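Local structure of uncharacterized protein LPG1670 (Legionella pneumophila subsp. pneumophila, 5T2X) at residues H130-S139 / Y167-L175. The protein is of unknown function but folds as an all-helical protein belonging to an uncharacterized family, DUF5630. Numbering follows the deposited sequence.
Sequences HCFYAYNSLS and YHWTPGYLL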
# COMPACT_ATOMS: atom_id res chain seq x y z
N HIS A 130 5.46 -1.54 -1.94
CA HIS A 130 4.66 -0.62 -1.13
C HIS A 130 3.19 -0.65 -1.53
O HIS A 130 2.50 0.37 -1.50
CB HIS A 130 5.22 0.81 -1.21
CG HIS A 130 6.68 0.89 -0.91
ND1 HIS A 130 7.21 0.53 0.31
CD2 HIS A 130 7.73 1.29 -1.67
CE1 HIS A 130 8.52 0.70 0.29
NE2 HIS A 130 8.86 1.17 -0.90
N CYS A 131 2.70 -1.83 -1.88
CA CYS A 131 1.29 -1.99 -2.21
C CYS A 131 0.44 -1.90 -0.95
O CYS A 131 0.74 -2.55 0.06
CB CYS A 131 1.06 -3.33 -2.91
SG CYS A 131 -0.66 -3.66 -3.34
N PHE A 132 -0.62 -1.09 -1.01
CA PHE A 132 -1.48 -0.93 0.16
C PHE A 132 -2.16 -2.23 0.54
O PHE A 132 -2.33 -2.53 1.73
CB PHE A 132 -2.53 0.16 -0.10
CG PHE A 132 -3.56 0.27 0.99
CD1 PHE A 132 -3.32 1.05 2.12
CD2 PHE A 132 -4.78 -0.40 0.90
CE1 PHE A 132 -4.26 1.15 3.12
CE2 PHE A 132 -5.72 -0.30 1.90
CZ PHE A 132 -5.46 0.48 3.01
N TYR A 133 -2.58 -3.02 -0.45
CA TYR A 133 -3.22 -4.30 -0.17
C TYR A 133 -2.29 -5.21 0.62
O TYR A 133 -2.74 -5.93 1.53
CB TYR A 133 -3.66 -4.97 -1.47
CG TYR A 133 -4.49 -4.11 -2.38
CD1 TYR A 133 -5.52 -3.32 -1.88
CD2 TYR A 133 -4.25 -4.07 -3.75
CE1 TYR A 133 -6.28 -2.52 -2.72
CE2 TYR A 133 -5.01 -3.29 -4.59
CZ TYR A 133 -6.02 -2.51 -4.07
OH TYR A 133 -6.78 -1.73 -4.92
N ALA A 134 -1.00 -5.20 0.29
CA ALA A 134 -0.05 -6.05 0.99
C ALA A 134 0.16 -5.58 2.42
O ALA A 134 0.16 -6.38 3.36
CB ALA A 134 1.28 -6.08 0.23
N TYR A 135 0.36 -4.27 2.61
CA TYR A 135 0.52 -3.73 3.96
C TYR A 135 -0.71 -4.01 4.81
O TYR A 135 -0.59 -4.34 5.99
CB TYR A 135 0.80 -2.23 3.90
CG TYR A 135 2.21 -1.88 3.49
CD1 TYR A 135 3.29 -2.64 3.92
CD2 TYR A 135 2.47 -0.78 2.67
CE1 TYR A 135 4.58 -2.32 3.55
CE2 TYR A 135 3.76 -0.45 2.30
CZ TYR A 135 4.81 -1.23 2.74
OH TYR A 135 6.10 -0.91 2.37
N ASN A 136 -1.90 -3.90 4.22
CA ASN A 136 -3.13 -4.18 4.96
C ASN A 136 -3.21 -5.65 5.34
O ASN A 136 -3.52 -5.99 6.49
CB ASN A 136 -4.35 -3.78 4.13
CG ASN A 136 -5.65 -3.99 4.86
OD1 ASN A 136 -5.71 -3.87 6.08
ND2 ASN A 136 -6.70 -4.32 4.12
N SER A 137 -2.91 -6.55 4.39
CA SER A 137 -3.00 -7.98 4.67
C SER A 137 -1.89 -8.44 5.61
O SER A 137 -2.12 -9.29 6.47
CB SER A 137 -2.96 -8.76 3.36
OG SER A 137 -3.10 -10.15 3.59
N LEU A 138 -0.69 -7.88 5.46
CA LEU A 138 0.41 -8.26 6.34
C LEU A 138 0.18 -7.78 7.77
O LEU A 138 0.57 -8.46 8.72
CB LEU A 138 1.74 -7.72 5.81
CG LEU A 138 2.36 -8.48 4.64
CD1 LEU A 138 3.58 -7.75 4.12
CD2 LEU A 138 2.73 -9.89 5.08
N SER A 139 -0.44 -6.61 7.95
CA SER A 139 -0.74 -6.14 9.29
C SER A 139 -1.78 -7.02 9.97
O SER A 139 -1.71 -7.22 11.19
CB SER A 139 -1.21 -4.68 9.26
OG SER A 139 -2.45 -4.56 8.58
N TYR A 167 2.70 6.16 1.90
CA TYR A 167 2.42 6.11 0.47
C TYR A 167 0.95 6.17 0.10
O TYR A 167 0.65 6.38 -1.08
CB TYR A 167 3.02 4.84 -0.15
CG TYR A 167 4.47 4.59 0.20
CD1 TYR A 167 5.49 5.26 -0.47
CD2 TYR A 167 4.82 3.67 1.18
CE1 TYR A 167 6.82 5.02 -0.16
CE2 TYR A 167 6.15 3.42 1.49
CZ TYR A 167 7.14 4.11 0.82
OH TYR A 167 8.46 3.87 1.14
N HIS A 168 0.02 6.01 1.05
CA HIS A 168 -1.37 5.79 0.67
C HIS A 168 -2.35 6.74 1.36
O HIS A 168 -3.54 6.42 1.47
CB HIS A 168 -1.76 4.34 0.91
CG HIS A 168 -0.94 3.37 0.11
ND1 HIS A 168 -1.06 3.25 -1.25
CD2 HIS A 168 0.03 2.51 0.49
CE1 HIS A 168 -0.21 2.34 -1.69
NE2 HIS A 168 0.47 1.87 -0.65
N TRP A 169 -1.87 7.90 1.83
CA TRP A 169 -2.72 9.06 2.14
C TRP A 169 -3.80 8.66 3.15
O TRP A 169 -3.47 8.10 4.20
CB TRP A 169 -3.24 9.62 0.82
CG TRP A 169 -2.18 10.25 -0.03
CD1 TRP A 169 -1.32 9.60 -0.87
CD2 TRP A 169 -1.87 11.64 -0.13
NE1 TRP A 169 -0.49 10.51 -1.48
CE2 TRP A 169 -0.81 11.77 -1.04
CE3 TRP A 169 -2.39 12.79 0.47
CZ2 TRP A 169 -0.25 13.00 -1.38
CZ3 TRP A 169 -1.84 14.02 0.14
CH2 TRP A 169 -0.78 14.11 -0.78
N THR A 170 -5.08 8.93 2.87
CA THR A 170 -6.12 8.69 3.88
C THR A 170 -6.32 7.21 4.18
O THR A 170 -6.38 6.86 5.37
CB THR A 170 -7.43 9.36 3.43
OG1 THR A 170 -7.30 10.79 3.54
CG2 THR A 170 -8.60 8.90 4.29
N PRO A 171 -6.45 6.31 3.20
CA PRO A 171 -6.58 4.88 3.56
C PRO A 171 -5.39 4.35 4.34
O PRO A 171 -5.56 3.43 5.15
CB PRO A 171 -6.71 4.19 2.19
CG PRO A 171 -7.28 5.23 1.31
CD PRO A 171 -6.65 6.51 1.75
N GLY A 172 -4.19 4.90 4.13
CA GLY A 172 -3.05 4.49 4.92
C GLY A 172 -3.19 4.88 6.38
O GLY A 172 -2.97 4.07 7.28
N TYR A 173 -3.56 6.14 6.63
CA TYR A 173 -3.74 6.59 8.01
C TYR A 173 -4.96 5.96 8.66
O TYR A 173 -4.97 5.77 9.89
CB TYR A 173 -3.82 8.12 8.06
CG TYR A 173 -2.47 8.78 7.98
CD1 TYR A 173 -1.71 9.00 9.13
CD2 TYR A 173 -1.93 9.16 6.76
CE1 TYR A 173 -0.47 9.60 9.06
CE2 TYR A 173 -0.69 9.76 6.68
CZ TYR A 173 0.04 9.98 7.84
OH TYR A 173 1.28 10.57 7.76
N LEU A 174 -5.98 5.62 7.88
CA LEU A 174 -7.11 4.88 8.44
C LEU A 174 -6.69 3.47 8.85
O LEU A 174 -7.19 2.95 9.85
CB LEU A 174 -8.26 4.82 7.43
CG LEU A 174 -9.08 6.10 7.30
CD1 LEU A 174 -10.24 5.90 6.33
CD2 LEU A 174 -9.60 6.54 8.66
N LEU A 175 -5.77 2.86 8.11
CA LEU A 175 -5.24 1.56 8.51
C LEU A 175 -4.44 1.68 9.80
O LEU A 175 -4.58 0.84 10.71
CB LEU A 175 -4.37 0.97 7.39
CG LEU A 175 -3.60 -0.31 7.74
CD1 LEU A 175 -4.56 -1.44 8.10
CD2 LEU A 175 -2.69 -0.71 6.59
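The imidazole of H168 is sandwiched: CB of F132 sits over the centre of one face, CB of Y167 lies toward the rim of the other, and the carbonyl of H130 meets the edge. There H168 NE2 donates to H130 O at 2.7 Å, with the acceptor close to the ring plane and the N-H...O angle 152°. The F132 ring turns an edge to the H168 face that its own CB covers, the planes at 70°. With CG anti to the backbone N (chi1 173°), this phenyl reaches the backbone and ring of P171 in helix 169-185, where CE1 comes 3.3 Å from P171 O and CZ packs 4.0 Å from P171 CB. A second aromatic layer is the offset stack of H130 on Y167, centroids 4.1 Å apart; the H130 imidazole is held by a 2.7 Å hydrogen bond between its ND1 and Y135 OH. Farther along the two helical segments, which run nearly parallel, the L175 CD1 methyl packs against both N136 OD1 and S139 OG, 3.4 Å from the former. H130 closes helix 117-128 in a Schellman motif, so the contact ties this inter-helix turn to the junction of helices 153-167 and 169-185. Because H168 ND1 also bonds Y86 OH, both ring nitrogens are engaged, which should fix the rotation of the H168 imidazole; donation from NE2 to a carbonyl is consistent with a tautomer protonated at NE2.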